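Local coordinates for protein endo-xylogalacturonan hydrolase A (Aspergillus tubingensis, PDB 4C2L) that hydrolyses the xylose-substituted galacturonan backbone of xylogalacturonan, a component of the hairy regions of pectin, as a secreted fungal glycosidase of family 28, at residues A[61-67]-A[93-99]; A[132-138]-A[155-161]. One frame throughout, in Å; residues are numbered along the deposited sequence. Where two conformers were deposited one is given.

Interaction 1. Residues A[61-67]-A[93-99]; sequences VLDLGSC and MISVSNV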
# COMPACT_ATOMS: atom_id res chain seq x y z
N VAL A 61 14.07 -10.28 13.39
CA VAL A 61 12.71 -9.71 13.52
C VAL A 61 12.59 -8.93 14.82
O VAL A 61 12.99 -9.43 15.87
CB VAL A 61 11.66 -10.83 13.53
CG1 VAL A 61 10.28 -10.26 13.85
CG2 VAL A 61 11.67 -11.57 12.19
N LEU A 62 12.06 -7.71 14.75
CA LEU A 62 11.77 -6.91 15.95
C LEU A 62 10.30 -7.06 16.28
O LEU A 62 9.44 -6.60 15.54
CB LEU A 62 12.08 -5.43 15.70
CG LEU A 62 11.73 -4.46 16.83
CD1 LEU A 62 12.42 -4.86 18.13
CD2 LEU A 62 12.11 -3.04 16.44
N ASP A 63 10.03 -7.72 17.40
CA ASP A 63 8.66 -8.00 17.79
C ASP A 63 8.25 -6.99 18.85
O ASP A 63 8.91 -6.87 19.88
CB ASP A 63 8.58 -9.43 18.32
CG ASP A 63 7.16 -9.90 18.48
OD1 ASP A 63 6.43 -9.27 19.28
OD2 ASP A 63 6.76 -10.90 17.82
N LEU A 64 7.19 -6.23 18.58
CA LEU A 64 6.75 -5.15 19.48
C LEU A 64 5.62 -5.59 20.42
O LEU A 64 4.95 -4.74 21.03
CB LEU A 64 6.34 -3.91 18.67
CG LEU A 64 7.43 -3.30 17.79
CD1 LEU A 64 6.92 -2.00 17.16
CD2 LEU A 64 8.72 -3.05 18.57
N GLY A 65 5.46 -6.89 20.57
CA GLY A 65 4.32 -7.44 21.29
C GLY A 65 4.19 -7.05 22.75
O GLY A 65 3.10 -7.13 23.30
N SER A 66 5.27 -6.63 23.40
CA SER A 66 5.16 -6.28 24.82
C SER A 66 4.63 -4.86 25.04
O SER A 66 4.45 -4.41 26.17
CB SER A 66 6.49 -6.49 25.54
OG SER A 66 7.42 -5.56 25.06
N CYS A 67 4.38 -4.15 23.94
CA CYS A 67 3.83 -2.81 24.01
C CYS A 67 2.38 -2.88 24.47
O CYS A 67 1.59 -3.61 23.91
CB CYS A 67 3.87 -2.18 22.62
SG CYS A 67 3.10 -0.56 22.58
N MET A 93 9.44 -7.72 9.34
CA MET A 93 10.69 -7.24 9.93
C MET A 93 10.39 -6.61 11.28
O MET A 93 11.10 -6.86 12.25
CB MET A 93 11.33 -6.23 8.98
CG MET A 93 11.52 -6.85 7.60
SD MET A 93 12.28 -5.74 6.42
CE MET A 93 13.98 -5.80 6.97
N ILE A 94 9.35 -5.76 11.33
CA ILE A 94 8.79 -5.29 12.60
C ILE A 94 7.40 -5.90 12.72
O ILE A 94 6.53 -5.64 11.87
CB ILE A 94 8.69 -3.75 12.67
CG1 ILE A 94 10.07 -3.12 12.45
CG2 ILE A 94 8.12 -3.31 14.01
CD1 ILE A 94 10.00 -1.61 12.22
N SER A 95 7.21 -6.72 13.75
CA SER A 95 5.94 -7.45 13.91
C SER A 95 5.12 -6.81 15.03
O SER A 95 5.62 -6.66 16.15
CB SER A 95 6.21 -8.93 14.19
OG SER A 95 4.99 -9.59 14.57
N VAL A 96 3.89 -6.42 14.72
CA VAL A 96 3.02 -5.74 15.69
C VAL A 96 1.74 -6.57 15.73
O VAL A 96 0.80 -6.32 14.97
CB VAL A 96 2.74 -4.27 15.29
CG1 VAL A 96 1.97 -3.55 16.40
CG2 VAL A 96 4.04 -3.52 15.02
N SER A 97 1.75 -7.59 16.59
CA SER A 97 0.66 -8.56 16.61
C SER A 97 -0.16 -8.41 17.87
O SER A 97 0.37 -8.53 18.98
CB SER A 97 1.23 -9.98 16.54
OG SER A 97 0.18 -10.94 16.44
N ASN A 98 -1.45 -8.14 17.71
CA ASN A 98 -2.36 -8.02 18.85
C ASN A 98 -1.87 -7.01 19.90
O ASN A 98 -1.87 -7.28 21.10
CB ASN A 98 -2.60 -9.40 19.49
CG ASN A 98 -3.86 -9.43 20.34
OD1 ASN A 98 -4.72 -8.55 20.22
ND2 ASN A 98 -3.98 -10.43 21.20
N VAL A 99 -1.45 -5.84 19.43
CA VAL A 99 -0.98 -4.81 20.33
C VAL A 99 -2.11 -3.81 20.47
O VAL A 99 -2.70 -3.40 19.47
CB VAL A 99 0.30 -4.14 19.78
CG1 VAL A 99 0.62 -2.85 20.54
CG2 VAL A 99 1.45 -5.13 19.85
O HOH W 1 3.93 -8.12 18.17
O HOH W 2 4.60 -10.50 16.80
O HOH W 3 0.67 -8.35 22.22
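Residues 61-67 and 93-99 run parallel and in register, with Leu62 beside Ile94 and Asp63 beside Ser95, and three backbone bonds join them: Leu62 N to Met93 O, Ser95 N to Leu62 O, and Leu64 N to Ser95 O, the last almost straight at 177°. Inside, the side chain of Leu64 crosses two neighbours with one methyl, CD1, which lies 3.6 Å from Ile94 CG2 and 3.9 Å from Val96 CG2. With CG anti to the carbonyl carbon (chi1 -60°), the branch is placed so that CD1 reaches both methyls. Helix 32-42 covers this side, touching Leu62 and Leu64. Such parallel pairing of strands from successive turns is the pattern of the right-handed parallel beta-helix of family 28, and the helix lies at its N-terminal end. Beyond the strand pair the chain of 61-67 leaves in a type I turn from Leu64 to Cys67. Val99 fits against this turn: CG2 lies 3.7 Å from Leu64 O, while CG1 meets Cys67 CB at 3.9 Å, next to the disulfide to Cys70. The outer face is polar. Asp63 OD1 accepts from Gly65 N at 2.9 Å, closing an Asx turn, and also accepts a hydrogen bond from a water that donates to Ser95 O and accepts from Ser97 N, bridging the carboxylate to the backbone of 93-99.

Interaction 2. Residues A[132-138]-A[155-161]; sequences RPTLLYI and PNVFNSV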
# COMPACT_ATOMS: atom_id res chain seq x y z
N ARG A 132 10.02 -12.29 0.50
CA ARG A 132 10.54 -11.18 1.32
C ARG A 132 9.55 -10.72 2.38
O ARG A 132 8.33 -10.74 2.16
CB ARG A 132 10.88 -9.98 0.42
CG ARG A 132 11.93 -10.27 -0.63
CD ARG A 132 11.88 -9.21 -1.72
NE ARG A 132 10.75 -9.48 -2.62
CZ ARG A 132 10.21 -8.58 -3.44
NH1 ARG A 132 10.66 -7.33 -3.47
NH2 ARG A 132 9.22 -8.94 -4.25
N PRO A 133 10.06 -10.25 3.53
CA PRO A 133 9.18 -9.78 4.61
C PRO A 133 8.63 -8.37 4.37
O PRO A 133 9.23 -7.59 3.63
CB PRO A 133 10.12 -9.74 5.82
CG PRO A 133 11.47 -9.44 5.21
CD PRO A 133 11.48 -10.21 3.91
N THR A 134 7.52 -8.07 5.03
CA THR A 134 6.96 -6.71 5.13
C THR A 134 7.70 -5.94 6.21
O THR A 134 8.01 -6.51 7.26
CB THR A 134 5.48 -6.83 5.48
OG1 THR A 134 4.85 -7.46 4.36
CG2 THR A 134 4.82 -5.45 5.80
N LEU A 135 7.97 -4.66 5.95
CA LEU A 135 8.77 -3.87 6.89
C LEU A 135 8.03 -3.62 8.22
O LEU A 135 8.60 -3.88 9.30
CB LEU A 135 9.19 -2.54 6.24
CG LEU A 135 9.92 -1.57 7.16
CD1 LEU A 135 11.28 -2.16 7.54
CD2 LEU A 135 10.09 -0.24 6.44
N LEU A 136 6.79 -3.10 8.16
CA LEU A 136 5.97 -2.87 9.36
C LEU A 136 4.66 -3.64 9.17
O LEU A 136 3.82 -3.28 8.33
CB LEU A 136 5.69 -1.37 9.55
CG LEU A 136 4.84 -1.01 10.78
CD1 LEU A 136 5.47 -1.55 12.07
CD2 LEU A 136 4.72 0.50 10.85
N TYR A 137 4.51 -4.70 9.95
CA TYR A 137 3.44 -5.65 9.74
C TYR A 137 2.55 -5.63 10.97
O TYR A 137 2.94 -6.06 12.07
CB TYR A 137 4.06 -7.04 9.54
CG TYR A 137 3.07 -8.13 9.23
CD1 TYR A 137 2.72 -8.42 7.90
CD2 TYR A 137 2.52 -8.91 10.25
CE1 TYR A 137 1.82 -9.43 7.60
CE2 TYR A 137 1.62 -9.94 9.96
CZ TYR A 137 1.29 -10.19 8.63
OH TYR A 137 0.41 -11.20 8.31
N ILE A 138 1.34 -5.09 10.79
CA ILE A 138 0.40 -4.93 11.89
C ILE A 138 -0.72 -5.95 11.69
O ILE A 138 -1.34 -6.02 10.62
CB ILE A 138 -0.19 -3.49 11.89
CG1 ILE A 138 0.87 -2.49 12.31
CG2 ILE A 138 -1.41 -3.38 12.82
CD1 ILE A 138 0.57 -1.08 11.81
N PRO A 155 12.58 -4.28 1.79
CA PRO A 155 12.77 -5.37 0.83
C PRO A 155 11.52 -5.60 -0.03
O PRO A 155 11.62 -6.03 -1.18
CB PRO A 155 12.98 -6.60 1.73
CG PRO A 155 13.34 -6.09 3.06
CD PRO A 155 12.87 -4.66 3.19
N ASN A 156 10.35 -5.28 0.51
CA ASN A 156 9.07 -5.64 -0.12
C ASN A 156 8.07 -4.60 0.39
O ASN A 156 8.34 -3.40 0.32
CB ASN A 156 8.73 -7.09 0.32
CG ASN A 156 7.75 -7.85 -0.61
OD1 ASN A 156 7.71 -9.09 -0.54
ND2 ASN A 156 6.93 -7.16 -1.37
N VAL A 157 6.92 -5.02 0.92
CA VAL A 157 5.86 -4.07 1.31
C VAL A 157 6.34 -3.20 2.47
O VAL A 157 7.02 -3.70 3.38
CB VAL A 157 4.56 -4.84 1.69
CG1 VAL A 157 3.49 -3.89 2.26
CG2 VAL A 157 4.05 -5.58 0.46
N PHE A 158 6.01 -1.90 2.44
CA PHE A 158 6.36 -1.02 3.56
C PHE A 158 5.49 -1.34 4.78
O PHE A 158 5.99 -1.66 5.86
CB PHE A 158 6.10 0.45 3.21
CG PHE A 158 7.12 1.10 2.31
CD1 PHE A 158 7.00 1.05 0.91
CD2 PHE A 158 8.14 1.88 2.86
CE1 PHE A 158 7.91 1.71 0.08
CE2 PHE A 158 9.05 2.56 2.05
CZ PHE A 158 8.94 2.47 0.66
N ASN A 159 4.17 -1.21 4.62
CA ASN A 159 3.24 -1.32 5.74
C ASN A 159 2.08 -2.20 5.36
O ASN A 159 1.53 -2.06 4.26
CB ASN A 159 2.64 0.06 6.08
CG ASN A 159 3.69 1.07 6.44
OD1 ASN A 159 4.27 1.00 7.51
ND2 ASN A 159 3.97 2.00 5.53
N SER A 160 1.69 -3.09 6.26
CA SER A 160 0.53 -3.93 6.06
C SER A 160 -0.33 -3.89 7.33
O SER A 160 0.21 -3.86 8.44
CB SER A 160 0.98 -5.36 5.78
OG SER A 160 -0.13 -6.22 5.61
N VAL A 161 -1.66 -3.92 7.17
CA VAL A 161 -2.56 -3.97 8.31
C VAL A 161 -3.56 -5.06 7.99
O VAL A 161 -4.19 -5.06 6.93
CB VAL A 161 -3.31 -2.63 8.52
CG1 VAL A 161 -4.27 -2.72 9.71
CG2 VAL A 161 -2.32 -1.48 8.74
O HOH W 4 7.36 -11.78 -0.73
O HOH W 5 9.60 -4.92 3.18
O HOH W 6 6.15 -7.92 1.94
O HOH W 7 2.32 -7.85 4.38
O HOH W 8 -0.17 -7.08 8.34
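Arg132 lays its guanidinium over the side-chain amide of Asn156, the two planes 13° apart and Asn156 CG 3.8 Å above the guanidinium centre. A bend at chi3 (-78°) turns the group back so that NH1 also reaches Pro155 O at 2.8 Å; the bond lies in the carbonyl plane but is bent at the hydrogen, 137°. Lys186 O and Asn187 OD1 take further bonds from this guanidinium, and Asn187 O receives Asn156 ND2. Asn156 OD1 comes within 3.2 Å of Arg132 O, two acceptors in close approach, and a water donates to OD1 while accepting from Arg132 N. Farther along, the segments become neighbouring strands in adjacent turns of the parallel beta-helix, paired Leu136 with Asn159 through Ile138 with Val161. Four backbone bonds join them, starting with Leu135 N to Val157 O at 2.9 Å. On the interior side Asn159 OD1 lies 3.4 Å from both CB and CD2 of Leu136; this buried amide is satisfied by Gln151 NE2 at its oxygen and Gly190 O at its nitrogen. Before the corner at Leu135 and Leu136, Thr134 CG2 packs on Ser160 CB at 3.8 Å, while a water that donates to Ile138 O sits over the face of the Tyr137 ring.

How the interactions relate
Interactions 1 and 2 are successive steps of one parallel sheet, their centres about 12 Å apart, because strand 95-97 of the first lies next to strand 134-139 of the second. The seam carries probable backbone hydrogen bonds, Met93 N to Thr134 O and Val96 N to Tyr137 O, each 2.8 Å. Met93, whose CB points away from 61-67, packs against both prolines of interaction 2: SD lies 3.5 Å from Pro155 CD and CG 3.5 Å from Pro133 CG. Their settings differ. Interaction 1 lies away from the catalytic residues, whereas in interaction 2 the side chain of Asn156 is about 7 Å from that of Asp210, probably the proton donor, as in related family 28 enzymes.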